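Local coordinates for protein methylmalonate-semialdehyde dehydrogenase (Oceanimonas doudoroffii, PDB 4ZZ7) that probably catalyses the NAD-dependent, CoA-acylating oxidation of methylmalonate semialdehyde, as a member of the aldehyde dehydrogenase family, at residues 372-377 / 393-398. Sequence-based numbering, arbitrary orientation.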
# COMPACT_ATOMS: atom_id res chain seq x y z
N ILE A 372 22.98 28.62 27.57
CA ILE A 372 23.84 28.03 28.61
C ILE A 372 24.96 27.27 27.90
O ILE A 372 24.70 26.61 26.91
CB ILE A 372 23.06 27.10 29.55
CG1 ILE A 372 21.86 27.85 30.13
CG2 ILE A 372 23.96 26.64 30.67
CD1 ILE A 372 20.94 27.01 31.00
N ASP A 373 26.20 27.38 28.37
CA ASP A 373 27.35 26.72 27.72
C ASP A 373 28.04 25.84 28.76
O ASP A 373 27.82 26.01 29.97
CB ASP A 373 28.29 27.77 27.09
CG ASP A 373 29.37 27.18 26.12
OD1 ASP A 373 29.31 26.01 25.70
OD2 ASP A 373 30.32 27.91 25.79
N HIS A 374 28.81 24.86 28.28
CA HIS A 374 29.55 23.90 29.14
C HIS A 374 28.63 23.12 30.08
O HIS A 374 28.89 23.03 31.29
CB HIS A 374 30.65 24.61 29.94
CG HIS A 374 31.57 25.42 29.09
ND1 HIS A 374 31.58 26.80 29.11
CD2 HIS A 374 32.49 25.05 28.16
CE1 HIS A 374 32.48 27.24 28.24
NE2 HIS A 374 33.04 26.20 27.65
N VAL A 375 27.55 22.58 29.52
CA VAL A 375 26.60 21.80 30.31
C VAL A 375 27.07 20.36 30.23
O VAL A 375 27.72 19.97 29.24
CB VAL A 375 25.11 21.95 29.87
CG1 VAL A 375 24.79 23.39 29.49
CG2 VAL A 375 24.76 21.03 28.73
N THR A 376 26.73 19.58 31.25
CA THR A 376 27.20 18.20 31.35
C THR A 376 26.04 17.23 31.61
O THR A 376 25.00 17.66 32.12
CB THR A 376 28.30 18.03 32.44
OG1 THR A 376 27.80 18.44 33.73
CG2 THR A 376 29.57 18.82 32.07
N PRO A 377 26.22 15.93 31.28
CA PRO A 377 25.14 14.96 31.47
C PRO A 377 24.69 14.80 32.91
O PRO A 377 23.61 14.28 33.13
CB PRO A 377 25.74 13.65 30.96
CG PRO A 377 26.83 14.05 30.04
CD PRO A 377 27.40 15.30 30.64
N VAL A 393 24.28 23.94 25.34
CA VAL A 393 25.28 23.41 24.39
C VAL A 393 26.32 22.56 25.11
O VAL A 393 27.00 23.03 26.00
CB VAL A 393 25.94 24.51 23.51
CG1 VAL A 393 25.99 25.81 24.26
CG2 VAL A 393 27.32 24.12 23.02
N VAL A 394 26.37 21.29 24.72
CA VAL A 394 27.32 20.33 25.22
C VAL A 394 28.45 20.23 24.20
O VAL A 394 28.22 20.35 22.99
CB VAL A 394 26.69 18.93 25.40
CG1 VAL A 394 27.72 17.89 25.85
CG2 VAL A 394 25.53 18.99 26.40
N ARG A 395 29.65 20.01 24.71
CA ARG A 395 30.83 19.80 23.89
C ARG A 395 31.26 18.34 24.05
O ARG A 395 31.18 17.79 25.15
CB ARG A 395 31.92 20.80 24.30
CG ARG A 395 31.55 22.25 23.98
CD ARG A 395 32.14 23.27 24.95
NE ARG A 395 31.75 24.65 24.63
CZ ARG A 395 32.30 25.40 23.67
NH1 ARG A 395 31.87 26.64 23.45
NH2 ARG A 395 33.27 24.93 22.92
N VAL A 396 31.61 17.70 22.95
CA VAL A 396 32.13 16.32 22.94
C VAL A 396 33.25 16.18 21.88
O VAL A 396 33.44 17.02 20.99
CB VAL A 396 31.03 15.23 22.67
CG1 VAL A 396 29.96 15.21 23.74
CG2 VAL A 396 30.39 15.41 21.31
N ALA A 397 33.99 15.08 22.00
CA ALA A 397 35.17 14.85 21.19
C ALA A 397 34.76 14.45 19.78
O ALA A 397 35.20 15.05 18.81
CB ALA A 397 36.03 13.77 21.82
N THR A 398 33.90 13.44 19.69
CA THR A 398 33.58 12.78 18.42
C THR A 398 32.08 12.58 18.20
O THR A 398 31.29 12.69 19.13
CB THR A 398 34.31 11.42 18.29
OG1 THR A 398 33.88 10.77 17.10
CG2 THR A 398 34.00 10.49 19.44
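Arg395 grips the carboxylate of Asp373 side-on, with a separate nitrogen for each oxygen, between neighbouring parallel strands. NE of Arg395 reaches OD1 of Asp373 at 3.0 Å, nearly straight at 162° and close to the guanidinium plane, while NH1 of Arg395 takes the syn lone pair of Asp373 OD2 at 3.1 Å. The two flat groups are turned 41° against each other. With CG anti to the backbone N (chi1 -168°), the carboxylate of Asp373 is carried to Arg395, and OD1 also accepts a weak bond from His374 N, 2.9 Å away. The CD2 and NE2 side of the His374 ring lies obliquely beside Arg395, with CD2 of His374 3.6 Å from Arg395 NE, and Asp373 OD2 sits above one ring face toward the rim. His374 ND1 is hydrogen-bonded to Thr348 OG1, and Arg395 NH2 carries a second salt bridge, to Asp298. An alanine in place of Arg395 would probably leave the buried Asp373 carboxylate without this countercharge and the His374 ring without its guanidinium neighbour. The backbones are joined by the hydrogen bond from Val393 N to Ile372 O, 3.1 Å. With the intervening helix 380-383 the two strands, 370-373 and 390-396, form a beta-alpha-beta unit; Val301 of helix 296-308 touches Asp373, Val393 and Arg395, Leu405 of helix 399-408 packs on Val394, and strand 348-351 pairs antiparallel with strand 370-373.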